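Local atomic coordinates of 23S rRNA (guanine(2535)-N(1))-methyltransferase (Streptomyces viridochromogenes, PDB entry 1O9G), a protein that methylates N1 of guanine-2535 in 23S ribosomal RNA with S-adenosyl-L-methionine as methyl donor, conferring resistance to the orthosomycin antibiotic avilamycin. Residues P220-E228 with V238-A248. The protein carries 3 engineered substitutions. Residues are numbered along the deposited sequence; the frame is centred on the assembly and turned at random.
Sequences PVAPVKALE and VMVRAADVLEA. Engineered in segment 238-248: M239 (natural residue Leu).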
loop_
_atom_site.group_PDB
_atom_site.type_symbol
_atom_site.label_atom_id
_atom_site.label_comp_id
_atom_site.label_asym_id
_atom_site.label_seq_id
_atom_site.Cartn_x
_atom_site.Cartn_y
_atom_site.Cartn_z
ATOM N N PRO A 220 -15.510 4.196 10.980
ATOM C CA PRO A 220 -16.915 4.423 10.633
ATOM C C PRO A 220 -17.148 4.412 9.112
ATOM O O PRO A 220 -16.535 5.211 8.420
ATOM C CB PRO A 220 -17.206 5.806 11.246
ATOM C CG PRO A 220 -15.861 6.499 11.290
ATOM C CD PRO A 220 -14.856 5.417 11.501
ATOM N N VAL A 221 -18.020 3.529 8.618
ATOM C CA VAL A 221 -18.423 3.527 7.200
ATOM C C VAL A 221 -19.933 3.593 6.933
ATOM O O VAL A 221 -20.338 3.870 5.800
ATOM C CB VAL A 221 -17.834 2.313 6.407
ATOM C CG1 VAL A 221 -16.316 2.338 6.432
ATOM C CG2 VAL A 221 -18.356 0.979 6.935
ATOM N N ALA A 222 -20.757 3.340 7.952
ATOM C CA ALA A 222 -22.212 3.415 7.812
ATOM C C ALA A 222 -22.585 4.726 7.123
ATOM O O ALA A 222 -21.979 5.752 7.416
ATOM C CB ALA A 222 -22.879 3.321 9.177
ATOM N N PRO A 223 -23.570 4.723 6.219
ATOM C CA PRO A 223 -24.470 3.590 5.978
ATOM C C PRO A 223 -23.962 2.536 4.997
ATOM O O PRO A 223 -24.706 1.598 4.733
ATOM C CB PRO A 223 -25.715 4.275 5.403
ATOM C CG PRO A 223 -25.171 5.455 4.649
ATOM C CD PRO A 223 -23.896 5.866 5.345
ATOM N N VAL A 224 -22.738 2.667 4.478
ATOM C CA VAL A 224 -22.174 1.611 3.648
ATOM C C VAL A 224 -22.016 0.384 4.538
ATOM O O VAL A 224 -21.656 0.512 5.700
ATOM C CB VAL A 224 -20.808 1.999 3.013
ATOM C CG1 VAL A 224 -20.321 0.898 2.075
ATOM C CG2 VAL A 224 -20.888 3.338 2.267
ATOM N N LYS A 225 -22.327 -0.797 4.017
ATOM C CA LYS A 225 -22.129 -2.034 4.767
ATOM C C LYS A 225 -20.691 -2.473 4.623
ATOM O O LYS A 225 -20.171 -2.463 3.536
ATOM C CB LYS A 225 -23.026 -3.142 4.218
ATOM C CG LYS A 225 -22.996 -4.453 5.018
ATOM C CD LYS A 225 -23.996 -4.455 6.166
ATOM C CE LYS A 225 -23.831 -5.709 7.033
ATOM N NZ LYS A 225 -24.672 -5.679 8.254
ATOM N N ALA A 226 -20.064 -2.870 5.721
ATOM C CA ALA A 226 -18.703 -3.380 5.697
ATOM C C ALA A 226 -18.703 -4.834 5.223
ATOM O O ALA A 226 -19.451 -5.657 5.744
ATOM C CB ALA A 226 -18.097 -3.301 7.097
ATOM N N LEU A 227 -17.861 -5.157 4.247
ATOM C CA LEU A 227 -17.639 -6.557 3.903
ATOM C C LEU A 227 -17.006 -7.297 5.074
ATOM O O LEU A 227 -17.363 -8.425 5.358
ATOM C CB LEU A 227 -16.724 -6.726 2.683
ATOM C CG LEU A 227 -17.145 -6.136 1.352
ATOM C CD1 LEU A 227 -15.988 -6.233 0.368
ATOM C CD2 LEU A 227 -18.364 -6.826 0.806
ATOM N N GLU A 228 -16.045 -6.642 5.717
ATOM C CA GLU A 228 -15.173 -7.245 6.725
ATOM C C GLU A 228 -14.419 -6.155 7.530
ATOM O O GLU A 228 -14.113 -5.079 7.009
ATOM C CB GLU A 228 -14.141 -8.143 6.033
ATOM C CG GLU A 228 -13.532 -9.207 6.922
ATOM C CD GLU A 228 -12.606 -10.147 6.175
ATOM O OE1 GLU A 228 -12.941 -10.614 5.070
ATOM O OE2 GLU A 228 -11.537 -10.460 6.712
ATOM N N VAL A 238 -11.050 -1.781 7.641
ATOM C CA VAL A 238 -12.385 -2.070 7.139
ATOM C C VAL A 238 -12.270 -2.188 5.621
ATOM O O VAL A 238 -11.464 -1.516 5.006
ATOM C CB VAL A 238 -13.409 -0.990 7.574
ATOM C CG1 VAL A 238 -13.103 0.357 6.958
ATOM C CG2 VAL A 238 -14.818 -1.460 7.255
HETATM N N MSE A 239 -13.089 -3.085 5.067
HETATM C CA MSE A 239 -13.157 -3.255 3.621
HETATM C C MSE A 239 -14.588 -3.110 3.160
HETATM O O MSE A 239 -15.481 -3.617 3.789
HETATM C CB MSE A 239 -12.718 -4.669 3.236
HETATM C CG MSE A 239 -11.349 -5.066 3.684
HETATM SE SE MSE A 239 -10.939 -6.867 3.139
HETATM C CE MSE A 239 -12.772 -7.585 2.921
ATOM N N VAL A 240 -14.749 -2.421 2.040
ATOM C CA VAL A 240 -16.041 -2.248 1.408
ATOM C C VAL A 240 -15.934 -2.513 -0.092
ATOM O O VAL A 240 -14.894 -2.419 -0.691
ATOM C CB VAL A 240 -16.613 -0.800 1.621
ATOM C CG1 VAL A 240 -16.849 -0.511 3.096
ATOM C CG2 VAL A 240 -15.765 0.213 1.000
ATOM N N ARG A 241 -17.062 -2.842 -0.691
ATOM C CA ARG A 241 -17.132 -3.034 -2.108
ATOM C C ARG A 241 -17.554 -1.742 -2.790
ATOM O O ARG A 241 -18.484 -1.099 -2.334
ATOM C CB ARG A 241 -18.152 -4.117 -2.418
ATOM C CG ARG A 241 -18.337 -4.337 -3.899
ATOM C CD ARG A 241 -18.733 -5.728 -4.303
ATOM N NE ARG A 241 -17.854 -6.751 -3.770
ATOM C CZ ARG A 241 -18.175 -7.640 -2.837
ATOM N NH1 ARG A 241 -19.375 -7.603 -2.239
ATOM N NH2 ARG A 241 -17.279 -8.580 -2.484
ATOM N N ALA A 242 -16.943 -1.439 -3.918
ATOM C CA ALA A 242 -17.226 -0.198 -4.656
ATOM C C ALA A 242 -18.716 -0.081 -4.982
ATOM O O ALA A 242 -19.316 0.950 -4.705
ATOM C CB ALA A 242 -16.392 -0.116 -5.905
ATOM N N ALA A 243 -19.317 -1.148 -5.497
ATOM C CA ALA A 243 -20.754 -1.136 -5.845
ATOM C C ALA A 243 -21.605 -0.789 -4.646
ATOM O O ALA A 243 -22.622 -0.096 -4.783
ATOM C CB ALA A 243 -21.181 -2.463 -6.413
ATOM N N ASP A 244 -21.235 -1.289 -3.473
ATOM C CA ASP A 244 -21.989 -1.010 -2.250
ATOM C C ASP A 244 -21.875 0.436 -1.831
ATOM O O ASP A 244 -22.847 1.019 -1.342
ATOM C CB ASP A 244 -21.545 -1.911 -1.088
ATOM C CG ASP A 244 -21.854 -3.384 -1.311
ATOM O OD1 ASP A 244 -22.760 -3.728 -2.105
ATOM O OD2 ASP A 244 -21.274 -4.281 -0.681
ATOM N N VAL A 245 -20.711 1.040 -2.013
ATOM C CA VAL A 245 -20.548 2.444 -1.688
ATOM C C VAL A 245 -21.513 3.276 -2.549
ATOM O O VAL A 245 -22.196 4.166 -2.054
ATOM C CB VAL A 245 -19.127 2.926 -1.903
ATOM C CG1 VAL A 245 -19.035 4.418 -1.721
ATOM C CG2 VAL A 245 -18.160 2.215 -0.954
ATOM N N LEU A 246 -21.594 2.975 -3.839
ATOM C CA LEU A 246 -22.482 3.722 -4.741
ATOM C C LEU A 246 -23.939 3.570 -4.359
ATOM O O LEU A 246 -24.712 4.511 -4.479
ATOM C CB LEU A 246 -22.291 3.296 -6.196
ATOM C CG LEU A 246 -20.953 3.735 -6.798
ATOM C CD1 LEU A 246 -20.929 3.400 -8.281
ATOM C CD2 LEU A 246 -20.721 5.225 -6.579
ATOM N N GLU A 247 -24.311 2.390 -3.879
ATOM C CA GLU A 247 -25.699 2.122 -3.543
ATOM C C GLU A 247 -26.139 2.902 -2.313
ATOM O O GLU A 247 -27.313 3.116 -2.132
ATOM C CB GLU A 247 -25.944 0.621 -3.360
ATOM C CG GLU A 247 -26.063 -0.162 -4.663
ATOM C CD GLU A 247 -27.199 0.290 -5.574
ATOM O OE1 GLU A 247 -28.244 0.777 -5.078
ATOM O OE2 GLU A 247 -27.054 0.148 -6.812
ATOM N N ALA A 248 -25.198 3.321 -1.470
ATOM C CA ALA A 248 -25.529 4.080 -0.258
ATOM C C ALA A 248 -26.004 5.516 -0.521
ATOM O O ALA A 248 -26.630 6.136 0.340
ATOM C CB ALA A 248 -24.357 4.078 0.692
HETATM O O HOH W 1 -19.329 -3.312 1.080
HETATM O O HOH W 2 -23.826 -0.134 1.130
#
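Where E228 meets M239, the antiparallel edge of a Rossmann-like methyltransferase sheet begins: strand 228-232, outermost in the sheet, pairs with strand 235-241, and the loop entering it shows how side chains and water take over once backbone pairing ends. M239 N bonds to E228 O at 3.0 Å, but M239 O takes its bond from L227 N, one residue before E228, at 2.9 Å and distinctly bent (136° at the hydrogen). On one side of this pair E228 and the engineered M239, a selenomethionine, lie side by side and point the same way, CE of M239 resting 3.4 Å from CB of E228, while the carboxylate beyond forms salt bridges with R5, R42 and R46. Within the loop, V224 crosses V240 at about a right angle. CG1 of V224, anti to the backbone N (chi1 -176°), touches V240 CG1 and V245 CG2, each at 3.9 Å, joining strand to helix 242-247; CG2 of V224 meets CB of A248. Beyond the last direct bond a water links the two segments: it donates to K225 O and D244 OD2 and accepts from R241 N, the helix N-cap residue. L227 can be followed outward. CB is 3.5 Å from M239 O and also near M239 CE; CG is 3.9 Å from both M239 O and R241 N; CD1 reaches the V240 carbonyl carbon and lies above the R241 guanidinium plane, offset toward its rim. The two side chains cross at about a right angle, and R241 NH2 bonds to the carbonyl oxygen of R46. The other branch, L227 CD2, comes within 3.3 Å of R241 NH1.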